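Local coordinates for beta-lactamase (Klebsiella pneumoniae, PDB 6HUH), which probably hydrolyses beta-lactam antibiotics such as penicillins to substituted beta-amino acids, as a class D serine beta-lactamase, at residues Gln214-Val220 with Phe232-Gln238; Thr24-Leu28 with Ala39-Cys43; Leu75-Asp81 with Trp104-Arg108. All blocks are in the same frame, centred on the assembly; numbering follows the deposited sequence.

How the contacts relate
Contacts 1 and 2 share one antiparallel sheet; contact 3 is in the helical part. The chain order is contact 2, contact 3, contact 1. Contact 2 is the N-terminal hairpin, contact 1 a later one. Their centres are about 9 Å apart because strands 26-30 and 228-238, the first and last of the chain, are neighbours. Cys26 O takes probable hydrogen bonds from Thr235 N (2.8 Å) and His234 ND1 (2.7 Å). Centre to centre, contact 3 is about 26 Å from contact 1 and about 34 Å from contact 2. The side chain of predicted nucleophile Ser51 is about 8 Å from that of Trp218 and about 10 Å from that of Tyr105; contact 2 lies away from it.

Contact 1 (Gln214-Val220 with Phe232-Gln238)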
ATOM      1  N   GLN A 214     -20.264  10.994 -21.565  1.00 78.68           N
ATOM      2  CA  GLN A 214     -19.836   9.610 -21.407  1.00 73.75           C
ATOM      3  C   GLN A 214     -18.487   9.529 -20.701  1.00 68.62           C
ATOM      4  O   GLN A 214     -17.557  10.260 -21.031  1.00 67.36           O
ATOM      5  CB  GLN A 214     -19.814   8.876 -22.754  1.00 74.48           C
ATOM      6  CG  GLN A 214     -21.201   8.677 -23.355  1.00 87.39           C
ATOM      7  CD  GLN A 214     -21.189   7.737 -24.534  1.00105.97           C
ATOM      8  OE1 GLN A 214     -20.538   7.983 -25.561  1.00103.22           O
ATOM      9  NE2 GLN A 214     -21.933   6.646 -24.420  1.00 93.39           N
ATOM     10  N   GLN A 215     -18.408   8.608 -19.741  1.00 59.26           N
ATOM     11  CA  GLN A 215     -17.242   8.315 -18.928  1.00 55.25           C
ATOM     12  C   GLN A 215     -16.212   7.535 -19.743  1.00 51.66           C
ATOM     13  O   GLN A 215     -16.587   6.645 -20.504  1.00 50.42           O
ATOM     14  CB  GLN A 215     -17.694   7.460 -17.733  1.00 57.02           C
ATOM     15  CG  GLN A 215     -17.189   7.941 -16.381  1.00 75.82           C
ATOM     16  CD  GLN A 215     -17.557   6.980 -15.282  1.00101.18           C
ATOM     17  OE1 GLN A 215     -16.690   6.416 -14.606  1.00 98.71           O
ATOM     18  NE2 GLN A 215     -18.849   6.763 -15.076  1.00 94.77           N
ATOM     19  N   ILE A 216     -14.920   7.855 -19.573  1.00 44.01           N
ATOM     20  CA  ILE A 216     -13.829   7.116 -20.212  1.00 41.94           C
ATOM     21  C   ILE A 216     -13.061   6.405 -19.111  1.00 44.04           C
ATOM     22  O   ILE A 216     -12.466   7.048 -18.244  1.00 43.75           O
ATOM     23  CB  ILE A 216     -12.862   7.931 -21.121  1.00 44.28           C
ATOM     24  CG1 ILE A 216     -13.617   8.730 -22.204  1.00 46.43           C
ATOM     25  CG2 ILE A 216     -11.784   7.007 -21.740  1.00 42.14           C
ATOM     26  CD1 ILE A 216     -12.992  10.047 -22.535  1.00 57.77           C
ATOM     27  N   GLY A 217     -13.115   5.091 -19.146  1.00 38.47           N
ATOM     28  CA  GLY A 217     -12.386   4.262 -18.205  1.00 36.65           C
ATOM     29  C   GLY A 217     -11.059   3.907 -18.816  1.00 37.23           C
ATOM     30  O   GLY A 217     -10.973   3.690 -20.019  1.00 38.01           O
ATOM     31  N   TRP A 218     -10.012   3.915 -18.042  1.00 30.57           N
ATOM     32  CA  TRP A 218      -8.726   3.558 -18.609  1.00 28.85           C
ATOM     33  C   TRP A 218      -8.054   2.497 -17.734  1.00 30.57           C
ATOM     34  O   TRP A 218      -8.039   2.637 -16.518  1.00 29.73           O
ATOM     35  CB  TRP A 218      -7.778   4.776 -18.620  1.00 26.77           C
ATOM     36  CG  TRP A 218      -7.911   5.853 -19.654  1.00 27.33           C
ATOM     37  CD1 TRP A 218      -8.483   7.079 -19.469  1.00 30.54           C
ATOM     38  CD2 TRP A 218      -7.159   5.949 -20.878  1.00 26.88           C
ATOM     39  NE1 TRP A 218      -8.223   7.896 -20.547  1.00 29.70           N
ATOM     40  CE2 TRP A 218      -7.421   7.225 -21.431  1.00 30.53           C
ATOM     41  CE3 TRP A 218      -6.340   5.054 -21.596  1.00 27.13           C
ATOM     42  CZ2 TRP A 218      -6.909   7.619 -22.668  1.00 29.21           C
ATOM     43  CZ3 TRP A 218      -5.832   5.448 -22.816  1.00 28.09           C
ATOM     44  CH2 TRP A 218      -6.113   6.720 -23.340  1.00 29.08           C
ATOM     45  N   PHE A 219      -7.458   1.482 -18.345  1.00 27.03           N
ATOM     46  CA  PHE A 219      -6.578   0.545 -17.665  1.00 27.22           C
ATOM     47  C   PHE A 219      -5.362   0.285 -18.534  1.00 32.38           C
ATOM     48  O   PHE A 219      -5.415  -0.471 -19.511  1.00 32.94           O
ATOM     49  CB  PHE A 219      -7.219  -0.723 -17.121  1.00 29.68           C
ATOM     50  CG  PHE A 219      -6.233  -1.346 -16.158  1.00 31.67           C
ATOM     51  CD1 PHE A 219      -5.847  -0.676 -14.997  1.00 33.41           C
ATOM     52  CD2 PHE A 219      -5.620  -2.556 -16.454  1.00 35.27           C
ATOM     53  CE1 PHE A 219      -4.886  -1.212 -14.144  1.00 34.32           C
ATOM     54  CE2 PHE A 219      -4.677  -3.108 -15.579  1.00 38.52           C
ATOM     55  CZ  PHE A 219      -4.309  -2.423 -14.437  1.00 35.47           C
ATOM     56  N   VAL A 220      -4.292   1.026 -18.228  1.00 28.15           N
ATOM     57  CA  VAL A 220      -3.041   1.045 -18.989  1.00 26.91           C
ATOM     58  C   VAL A 220      -1.930   0.506 -18.166  1.00 31.19           C
ATOM     59  O   VAL A 220      -1.968   0.662 -16.953  1.00 32.48           O
ATOM     60  CB  VAL A 220      -2.725   2.454 -19.575  1.00 28.43           C
ATOM     61  CG1 VAL A 220      -3.858   2.924 -20.456  1.00 27.80           C
ATOM     62  CG2 VAL A 220      -2.458   3.477 -18.489  1.00 27.27           C
ATOM     63  N   PHE A 232      -0.340  -2.962 -22.610  1.00 26.24           N
ATOM     64  CA  PHE A 232      -1.789  -3.127 -22.775  1.00 24.99           C
ATOM     65  C   PHE A 232      -2.483  -1.808 -22.440  1.00 25.92           C
ATOM     66  O   PHE A 232      -2.088  -1.115 -21.505  1.00 22.35           O
ATOM     67  CB  PHE A 232      -2.357  -4.305 -21.958  1.00 26.90           C
ATOM     68  CG  PHE A 232      -2.122  -4.213 -20.476  1.00 28.09           C
ATOM     69  CD1 PHE A 232      -2.911  -3.386 -19.678  1.00 31.54           C
ATOM     70  CD2 PHE A 232      -1.132  -4.970 -19.865  1.00 30.74           C
ATOM     71  CE1 PHE A 232      -2.640  -3.236 -18.311  1.00 32.93           C
ATOM     72  CE2 PHE A 232      -0.906  -4.869 -18.481  1.00 34.15           C
ATOM     73  CZ  PHE A 232      -1.649  -3.986 -17.717  1.00 31.94           C
ATOM     74  N   VAL A 233      -3.482  -1.444 -23.243  1.00 23.55           N
ATOM     75  CA  VAL A 233      -4.248  -0.213 -23.090  1.00 23.44           C
ATOM     76  C   VAL A 233      -5.704  -0.587 -23.313  1.00 29.99           C
ATOM     77  O   VAL A 233      -6.020  -1.270 -24.293  1.00 30.56           O
ATOM     78  CB  VAL A 233      -3.787   0.909 -24.073  1.00 27.79           C
ATOM     79  CG1 VAL A 233      -4.578   2.192 -23.860  1.00 27.42           C
ATOM     80  CG2 VAL A 233      -2.292   1.195 -23.970  1.00 27.74           C
ATOM     81  N   HIS A 234      -6.595  -0.165 -22.405  1.00 27.53           N
ATOM     82  CA  HIS A 234      -8.027  -0.448 -22.556  1.00 27.76           C
ATOM     83  C   HIS A 234      -8.905   0.718 -22.124  1.00 31.02           C
ATOM     84  O   HIS A 234      -8.658   1.310 -21.080  1.00 29.63           O
ATOM     85  CB  HIS A 234      -8.417  -1.753 -21.851  1.00 28.87           C
ATOM     86  CG  HIS A 234      -9.854  -2.165 -22.006  1.00 32.72           C
ATOM     87  ND1 HIS A 234     -10.438  -2.309 -23.243  1.00 34.69           N
ATOM     88  CD2 HIS A 234     -10.758  -2.514 -21.060  1.00 34.42           C
ATOM     89  CE1 HIS A 234     -11.677  -2.709 -23.018  1.00 34.53           C
ATOM     90  NE2 HIS A 234     -11.913  -2.848 -21.719  1.00 34.91           N
ATOM     91  N   THR A 235      -9.923   1.053 -22.939  1.00 28.60           N
ATOM     92  CA  THR A 235     -10.879   2.118 -22.617  1.00 28.28           C
ATOM     93  C   THR A 235     -12.291   1.590 -22.516  1.00 34.48           C
ATOM     94  O   THR A 235     -12.661   0.670 -23.246  1.00 35.37           O
ATOM     95  CB  THR A 235     -10.818   3.303 -23.568  1.00 26.52           C
ATOM     96  OG1 THR A 235     -11.085   2.843 -24.876  1.00 29.94           O
ATOM     97  CG2 THR A 235      -9.494   4.043 -23.511  1.00 25.84           C
ATOM     98  N   VAL A 236     -13.077   2.178 -21.612  1.00 31.26           N
ATOM     99  CA  VAL A 236     -14.481   1.828 -21.433  1.00 32.85           C
ATOM    100  C   VAL A 236     -15.266   3.111 -21.608  1.00 40.42           C
ATOM    101  O   VAL A 236     -15.086   4.054 -20.832  1.00 41.35           O
ATOM    102  CB  VAL A 236     -14.779   1.170 -20.060  1.00 36.06           C
ATOM    103  CG1 VAL A 236     -16.275   1.053 -19.815  1.00 36.35           C
ATOM    104  CG2 VAL A 236     -14.110  -0.187 -19.946  1.00 36.05           C
ATOM    105  N   ILE A 237     -16.131   3.155 -22.609  1.00 37.65           N
ATOM    106  CA  ILE A 237     -16.979   4.324 -22.793  1.00 38.53           C
ATOM    107  C   ILE A 237     -18.395   3.928 -22.380  1.00 44.30           C
ATOM    108  O   ILE A 237     -18.976   3.008 -22.967  1.00 46.26           O
ATOM    109  CB  ILE A 237     -16.852   5.007 -24.200  1.00 41.34           C
ATOM    110  CG1 ILE A 237     -15.521   5.819 -24.332  1.00 39.67           C
ATOM    111  CG2 ILE A 237     -18.039   5.934 -24.465  1.00 42.52           C
ATOM    112  CD1 ILE A 237     -14.241   5.047 -24.653  1.00 36.76           C
ATOM    113  N   GLN A 238     -18.919   4.580 -21.335  1.00 39.41           N
ATOM    114  CA  GLN A 238     -20.239   4.281 -20.800  1.00 40.68           C
ATOM    115  C   GLN A 238     -20.907   5.489 -20.161  1.00 47.54           C
ATOM    116  O   GLN A 238     -20.262   6.496 -19.881  1.00 45.20           O
ATOM    117  CB  GLN A 238     -20.153   3.131 -19.772  1.00 41.99           C
ATOM    118  CG  GLN A 238     -19.092   3.336 -18.690  1.00 58.64           C
ATOM    119  CD  GLN A 238     -19.591   3.038 -17.304  1.00 85.69           C
ATOM    120  OE1 GLN A 238     -19.448   1.918 -16.804  1.00 83.52           O
ATOM    121  NE2 GLN A 238     -20.143   4.047 -16.631  1.00 80.30           N
TER
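Trp218 lies with one ring face over the methyl of Thr235. Thr235 CG2 sits 3.9 Å from the centroid of the Trp218 six-membered ring, nearly along the ring normal, a CH-pi contact. The two residues form a non-hydrogen-bonded pair in the antiparallel beta hairpin of strands 215-225 and 228-238, part of the central sheet of the serine beta-lactamase fold. Ile216, Val220, Val233 and Ile237 share their face of the sheet. Helix 155-166 packs here, and Trp218 NE1 hydrogen-bonds to Pro48 O, about 8 Å from the predicted nucleophile Ser51 (side chain to side chain of Trp218). The backbones of Trp218 and Val220 hydrogen-bond to those of Gly199 and Lys197 of the class's KTG motif. On the opposite face, Phe219 and Phe232 lie slid apart at 25°. They meet Val253 of helix 245-264, while His234 NE2 hydrogen-bonds to Glu252 OE2 and His234 ND1 to Cys26 O. Two backbone bonds join Gly217 and Val236: Gly217 N to Val236 O at 2.8 Å and Val236 N to Gly217 O at 3.0 Å.

Contact 2 (Thr24-Leu28 with Ala39-Cys43); sequences TGCML and AQGDC
The N-terminal beta hairpin of strands 26-30 and 36-41 holds this contact at the edge of the sheet. The short strands run antiparallel, at 179° and 4.7 Å between axes. Cys26 faces Gly41 as a non-hydrogen-bonded pair, with CA atoms 4.4 Å apart. Met27 N donates to Gln40 O at 3.1 Å, and Asp42 N to Gly25 O at 3.2 Å. The return bond from Gln40 N to Met27 O (3.2 Å) is weak. Gly41, at phi 114° and psi -151°, has a backbone that calls for glycine. Asp42 centres an inverse gamma turn (phi -85°, psi 73°), which turns the chain so that Cys43 reaches Cys26. These cysteines are disulfide partners. Cys26 SG and Cys43 SG are 2.6 Å apart here, longer than a normal disulfide bond; chi1 is 148° in Cys26 and -68° (m) in Cys43. Leu28 (chi1 t) puts CD1 3.9 Å from Ala39 CB and 3.8 Å from Cys43 CB, beside helix 155-166. The result is an edge hairpin of a beta-lactamase sheet, with its two disulfide-partner cysteines side by side.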
ATOM      1  N   THR A  24     -17.151   3.519 -28.975  1.00 60.49           N
ATOM      2  CA  THR A  24     -15.809   4.067 -29.122  1.00 58.91           C
ATOM      3  C   THR A  24     -14.821   3.540 -28.048  1.00 60.03           C
ATOM      4  O   THR A  24     -13.770   4.156 -27.824  1.00 59.43           O
ATOM      5  CB  THR A  24     -15.855   5.590 -29.198  1.00 69.39           C
ATOM      6  OG1 THR A  24     -16.703   6.099 -28.167  1.00 71.91           O
ATOM      7  CG2 THR A  24     -16.334   6.091 -30.567  1.00 68.19           C
ATOM      8  N   GLY A  25     -15.138   2.379 -27.451  1.00 54.20           N
ATOM      9  CA  GLY A  25     -14.272   1.682 -26.503  1.00 51.47           C
ATOM     10  C   GLY A  25     -13.116   1.016 -27.232  1.00 52.21           C
ATOM     11  O   GLY A  25     -13.174   0.847 -28.453  1.00 52.62           O
ATOM     12  N   CYS A  26     -12.060   0.614 -26.524  1.00 46.15           N
ATOM     13  CA  CYS A  26     -10.905   0.017 -27.204  1.00 44.28           C
ATOM     14  C   CYS A  26     -10.050  -0.952 -26.339  1.00 43.51           C
ATOM     15  O   CYS A  26      -9.729  -0.598 -25.205  1.00 42.60           O
ATOM     16  CB  CYS A  26     -10.044   1.138 -27.790  1.00 44.38           C
ATOM     17  SG  CYS A  26      -8.274   0.782 -27.824  1.00 47.99           S
ATOM     18  N   MET A  27      -9.645  -2.143 -26.889  1.00 36.53           N
ATOM     19  CA  MET A  27      -8.676  -3.036 -26.234  1.00 34.72           C
ATOM     20  C   MET A  27      -7.468  -3.287 -27.125  1.00 35.39           C
ATOM     21  O   MET A  27      -7.534  -4.007 -28.112  1.00 35.63           O
ATOM     22  CB  MET A  27      -9.203  -4.334 -25.627  1.00 38.07           C
ATOM     23  CG  MET A  27      -8.401  -4.657 -24.359  1.00 42.70           C
ATOM     24  SD  MET A  27      -8.629  -6.192 -23.418  1.00 49.67           S
ATOM     25  CE  MET A  27     -10.432  -6.064 -22.940  1.00 47.04           C
ATOM     26  N   LEU A  28      -6.366  -2.662 -26.757  1.00 29.70           N
ATOM     27  CA  LEU A  28      -5.099  -2.715 -27.463  1.00 29.25           C
ATOM     28  C   LEU A  28      -4.026  -3.487 -26.707  1.00 33.77           C
ATOM     29  O   LEU A  28      -3.777  -3.202 -25.529  1.00 35.44           O
ATOM     30  CB  LEU A  28      -4.623  -1.263 -27.686  1.00 28.88           C
ATOM     31  CG  LEU A  28      -3.452  -1.065 -28.645  1.00 35.11           C
ATOM     32  CD1 LEU A  28      -3.675   0.125 -29.515  1.00 35.22           C
ATOM     33  CD2 LEU A  28      -2.116  -0.983 -27.910  1.00 37.81           C
ATOM     34  N   ALA A  39      -5.366  -4.416 -31.839  1.00 29.54           N
ATOM     35  CA  ALA A  39      -6.089  -3.191 -31.504  1.00 28.26           C
ATOM     36  C   ALA A  39      -7.539  -3.374 -31.961  1.00 31.75           C
ATOM     37  O   ALA A  39      -7.763  -3.788 -33.089  1.00 32.44           O
ATOM     38  CB  ALA A  39      -5.430  -2.008 -32.208  1.00 28.74           C
ATOM     39  N   GLN A  40      -8.511  -3.160 -31.070  1.00 27.76           N
ATOM     40  CA  GLN A  40      -9.933  -3.407 -31.362  1.00 28.51           C
ATOM     41  C   GLN A  40     -10.834  -2.291 -30.818  1.00 33.59           C
ATOM     42  O   GLN A  40     -11.067  -2.204 -29.615  1.00 33.50           O
ATOM     43  CB  GLN A  40     -10.360  -4.763 -30.761  1.00 30.56           C
ATOM     44  CG  GLN A  40      -9.697  -5.996 -31.384  1.00 46.23           C
ATOM     45  CD  GLN A  40     -10.329  -6.416 -32.690  1.00 65.18           C
ATOM     46  OE1 GLN A  40     -11.531  -6.226 -32.925  1.00 62.76           O
ATOM     47  NE2 GLN A  40      -9.541  -7.031 -33.563  1.00 54.54           N
ATOM     48  N   GLY A  41     -11.352  -1.477 -31.717  1.00 31.71           N
ATOM     49  CA  GLY A  41     -12.182  -0.329 -31.393  1.00 32.89           C
ATOM     50  C   GLY A  41     -11.490   0.967 -31.778  1.00 41.78           C
ATOM     51  O   GLY A  41     -10.667   0.983 -32.706  1.00 41.87           O
ATOM     52  N   ASP A  42     -11.790   2.061 -31.042  1.00 40.46           N
ATOM     53  CA  ASP A  42     -11.232   3.390 -31.302  1.00 40.87           C
ATOM     54  C   ASP A  42      -9.865   3.611 -30.640  1.00 44.53           C
ATOM     55  O   ASP A  42      -9.722   4.393 -29.690  1.00 42.95           O
ATOM     56  CB  ASP A  42     -12.243   4.481 -30.927  1.00 43.27           C
ATOM     57  CG  ASP A  42     -12.079   5.760 -31.711  1.00 54.22           C
ATOM     58  OD1 ASP A  42     -11.041   5.900 -32.421  1.00 53.26           O
ATOM     59  OD2 ASP A  42     -12.972   6.633 -31.607  1.00 62.45           O
ATOM     60  N   CYS A  43      -8.853   2.949 -31.209  1.00 42.58           N
ATOM     61  CA  CYS A  43      -7.468   2.941 -30.731  1.00 41.94           C
ATOM     62  C   CYS A  43      -6.626   4.149 -31.164  1.00 40.44           C
ATOM     63  O   CYS A  43      -5.541   4.331 -30.615  1.00 37.65           O
ATOM     64  CB  CYS A  43      -6.790   1.624 -31.110  1.00 43.47           C
ATOM     65  SG  CYS A  43      -7.454   0.169 -30.227  1.00 47.77           S
TER

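Contact 3 (Leu75-Asp81 with Trp104-Arg108)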
ATOM      1  N   LEU A  75       2.823  13.954   2.117  1.00 34.83           N
ATOM      2  CA  LEU A  75       2.279  15.315   2.145  1.00 35.72           C
ATOM      3  C   LEU A  75       0.880  15.405   2.794  1.00 42.85           C
ATOM      4  O   LEU A  75       0.014  14.593   2.475  1.00 43.23           O
ATOM      5  CB  LEU A  75       2.284  15.965   0.746  1.00 34.72           C
ATOM      6  CG  LEU A  75       3.613  15.984  -0.055  1.00 38.13           C
ATOM      7  CD1 LEU A  75       3.408  16.623  -1.413  1.00 37.57           C
ATOM      8  CD2 LEU A  75       4.740  16.710   0.691  1.00 39.56           C
ATOM      9  N   PRO A  76       0.631  16.370   3.714  1.00 40.43           N
ATOM     10  CA  PRO A  76      -0.702  16.461   4.328  1.00 40.45           C
ATOM     11  C   PRO A  76      -1.755  17.158   3.459  1.00 44.20           C
ATOM     12  O   PRO A  76      -1.431  18.041   2.659  1.00 43.97           O
ATOM     13  CB  PRO A  76      -0.437  17.274   5.589  1.00 43.30           C
ATOM     14  CG  PRO A  76       0.684  18.180   5.216  1.00 47.64           C
ATOM     15  CD  PRO A  76       1.546  17.400   4.261  1.00 42.46           C
ATOM     16  N   PHE A  77      -3.029  16.802   3.669  1.00 40.04           N
ATOM     17  CA  PHE A  77      -4.173  17.434   3.008  1.00 38.48           C
ATOM     18  C   PHE A  77      -4.356  18.834   3.622  1.00 43.01           C
ATOM     19  O   PHE A  77      -4.234  18.987   4.835  1.00 43.96           O
ATOM     20  CB  PHE A  77      -5.433  16.581   3.240  1.00 39.85           C
ATOM     21  CG  PHE A  77      -6.718  17.186   2.719  1.00 41.67           C
ATOM     22  CD1 PHE A  77      -7.085  17.041   1.382  1.00 42.74           C
ATOM     23  CD2 PHE A  77      -7.587  17.861   3.574  1.00 44.29           C
ATOM     24  CE1 PHE A  77      -8.287  17.575   0.908  1.00 43.56           C
ATOM     25  CE2 PHE A  77      -8.779  18.411   3.090  1.00 47.24           C
ATOM     26  CZ  PHE A  77      -9.120  18.264   1.764  1.00 43.98           C
ATOM     27  N   LYS A  78      -4.661  19.841   2.804  1.00 39.14           N
ATOM     28  CA  LYS A  78      -4.870  21.209   3.305  1.00 40.01           C
ATOM     29  C   LYS A  78      -6.260  21.718   2.909  1.00 43.72           C
ATOM     30  O   LYS A  78      -6.767  21.307   1.871  1.00 40.73           O
ATOM     31  CB  LYS A  78      -3.807  22.168   2.736  1.00 42.30           C
ATOM     32  CG  LYS A  78      -2.365  21.912   3.174  1.00 52.28           C
ATOM     33  CD  LYS A  78      -1.426  22.860   2.427  1.00 61.65           C
ATOM     34  CE  LYS A  78       0.013  22.416   2.421  1.00 68.94           C
ATOM     35  NZ  LYS A  78       0.785  23.143   1.379  1.00 75.96           N
ATOM     36  N   ALA A  79      -6.852  22.642   3.710  1.00 43.60           N
ATOM     37  CA  ALA A  79      -8.159  23.265   3.425  1.00 44.74           C
ATOM     38  C   ALA A  79      -8.030  24.066   2.134  1.00 50.34           C
ATOM     39  O   ALA A  79      -7.147  24.912   2.005  1.00 50.05           O
ATOM     40  CB  ALA A  79      -8.586  24.176   4.569  1.00 47.29           C
ATOM     41  N   GLY A  80      -8.859  23.724   1.165  1.00 49.16           N
ATOM     42  CA  GLY A  80      -8.827  24.322  -0.161  1.00 50.49           C
ATOM     43  C   GLY A  80      -8.391  23.336  -1.233  1.00 56.09           C
ATOM     44  O   GLY A  80      -8.383  23.680  -2.422  1.00 54.96           O
ATOM     45  N   ASP A  81      -8.012  22.101  -0.824  1.00 53.77           N
ATOM     46  CA  ASP A  81      -7.629  21.056  -1.772  1.00 52.87           C
ATOM     47  C   ASP A  81      -8.873  20.279  -2.171  1.00 60.17           C
ATOM     48  O   ASP A  81      -9.741  20.064  -1.313  1.00 61.68           O
ATOM     49  CB  ASP A  81      -6.572  20.091  -1.203  1.00 52.82           C
ATOM     50  CG  ASP A  81      -5.168  20.641  -1.099  1.00 62.85           C
ATOM     51  OD1 ASP A  81      -4.831  21.566  -1.866  1.00 64.19           O
ATOM     52  OD2 ASP A  81      -4.393  20.127  -0.268  1.00 69.30           O
ATOM     53  N   TRP A 104      -4.804  16.235  -5.732  1.00 33.08           N
ATOM     54  CA  TRP A 104      -4.112  17.332  -5.053  1.00 32.42           C
ATOM     55  C   TRP A 104      -2.618  17.071  -4.877  1.00 33.42           C
ATOM     56  O   TRP A 104      -1.835  18.012  -4.921  1.00 32.88           O
ATOM     57  CB  TRP A 104      -4.784  17.745  -3.744  1.00 32.49           C
ATOM     58  CG  TRP A 104      -4.870  16.722  -2.647  1.00 33.89           C
ATOM     59  CD1 TRP A 104      -6.008  16.121  -2.203  1.00 37.40           C
ATOM     60  CD2 TRP A 104      -3.838  16.382  -1.692  1.00 33.61           C
ATOM     61  NE1 TRP A 104      -5.740  15.367  -1.081  1.00 37.06           N
ATOM     62  CE2 TRP A 104      -4.414  15.500  -0.755  1.00 37.97           C
ATOM     63  CE3 TRP A 104      -2.474  16.706  -1.561  1.00 34.47           C
ATOM     64  CZ2 TRP A 104      -3.668  14.901   0.266  1.00 37.40           C
ATOM     65  CZ3 TRP A 104      -1.740  16.119  -0.545  1.00 36.02           C
ATOM     66  CH2 TRP A 104      -2.338  15.241   0.364  1.00 37.02           C
ATOM     67  N   TYR A 105      -2.223  15.796  -4.752  1.00 29.07           N
ATOM     68  CA  TYR A 105      -0.828  15.372  -4.618  1.00 28.05           C
ATOM     69  C   TYR A 105      -0.097  15.535  -5.964  1.00 31.99           C
ATOM     70  O   TYR A 105       1.112  15.768  -5.989  1.00 31.20           O
ATOM     71  CB  TYR A 105      -0.765  13.929  -4.102  1.00 27.93           C
ATOM     72  CG  TYR A 105       0.601  13.485  -3.640  1.00 27.43           C
ATOM     73  CD1 TYR A 105       1.503  12.904  -4.524  1.00 27.24           C
ATOM     74  CD2 TYR A 105       0.969  13.579  -2.298  1.00 28.69           C
ATOM     75  CE1 TYR A 105       2.762  12.480  -4.101  1.00 26.01           C
ATOM     76  CE2 TYR A 105       2.206  13.117  -1.856  1.00 29.28           C
ATOM     77  CZ  TYR A 105       3.108  12.590  -2.766  1.00 35.30           C
ATOM     78  OH  TYR A 105       4.349  12.172  -2.352  1.00 37.45           O
ATOM     79  N   SER A 106      -0.839  15.472  -7.079  1.00 29.74           N
ATOM     80  CA  SER A 106      -0.257  15.668  -8.409  1.00 29.23           C
ATOM     81  C   SER A 106       0.001  17.147  -8.638  1.00 34.37           C
ATOM     82  O   SER A 106       1.018  17.492  -9.245  1.00 33.38           O
ATOM     83  CB  SER A 106      -1.189  15.132  -9.484  1.00 32.40           C
ATOM     84  OG  SER A 106      -1.275  13.718  -9.438  1.00 38.78           O
ATOM     85  N   GLN A 107      -0.925  18.024  -8.137  1.00 32.37           N
ATOM     86  CA  GLN A 107      -0.833  19.493  -8.219  1.00 32.10           C
ATOM     87  C   GLN A 107       0.331  19.984  -7.370  1.00 36.07           C
ATOM     88  O   GLN A 107       1.031  20.902  -7.787  1.00 37.55           O
ATOM     89  CB  GLN A 107      -2.132  20.173  -7.769  1.00 34.02           C
ATOM     90  CG  GLN A 107      -3.391  19.620  -8.427  1.00 40.42           C
ATOM     91  CD  GLN A 107      -4.617  20.459  -8.171  1.00 56.28           C
ATOM     92  OE1 GLN A 107      -4.894  20.895  -7.045  1.00 55.02           O
ATOM     93  NE2 GLN A 107      -5.402  20.673  -9.213  1.00 45.13           N
ATOM     94  N   ARG A 108       0.569  19.350  -6.204  1.00 31.95           N
ATOM     95  CA  ARG A 108       1.696  19.667  -5.311  1.00 32.75           C
ATOM     96  C   ARG A 108       3.011  19.447  -6.040  1.00 36.52           C
ATOM     97  O   ARG A 108       3.920  20.269  -5.917  1.00 36.99           O
ATOM     98  CB  ARG A 108       1.689  18.775  -4.065  1.00 34.07           C
ATOM     99  CG  ARG A 108       0.534  19.010  -3.128  1.00 44.61           C
ATOM    100  CD  ARG A 108       0.741  20.175  -2.188  1.00 43.88           C
ATOM    101  NE  ARG A 108       0.069  19.887  -0.929  1.00 48.86           N
ATOM    102  CZ  ARG A 108      -1.198  20.175  -0.666  1.00 61.71           C
ATOM    103  NH1 ARG A 108      -1.944  20.808  -1.564  1.00 45.83           N
ATOM    104  NH2 ARG A 108      -1.728  19.846   0.504  1.00 48.85           N
TER
HETATM  105  O   HOH W   1       0.905  19.275   1.591  1.00 30.51           O
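This is a mixed salt-bridge and aromatic contact on the helical side of the fold, between the loop 75-81 and helix 103-113. Arg108 and Asp81 form the salt bridge. Arg108 NH1 bonds to Asp81 OD1 at 3.0 Å and to Asp81 OD2 at 2.9 Å; Arg108 NH2 bonds to Asp81 OD2 at 2.8 Å. Arg108 NH2 also donates to Pro76 O at 2.8 Å, and a water links Pro76 O to Arg108 NE. One guanidinium thus ties Pro76 and Asp81, near the two ends of segment 75-81, to the helix. Lys78 to Asp81 form a type II beta turn ending on the salt-bridged Asp81. Its backbone bond from Asp81 N to Lys78 O (3.1 Å) is joined by a side-chain hydrogen bond from Lys78 N to Asp81 OD2 (3.1 Å). Phe77 points its edge at the face of Trp104 in an offset edge-to-face pair, with planes at 64°. Leu75 CG packs 3.7 Å from Tyr105 CE2. Trp104 NE1 bonds to Trp88 O and Tyr105 OH to Pro73 O. A carboxylated lysine is the general base of class D enzymes, so helix 103-113 probably borders the active site: Ser106 OG, next after Tyr105, hydrogen-bonds to the carboxylated lysine at position 54, before helix 56-64, and to Trp97 of helix 94-99.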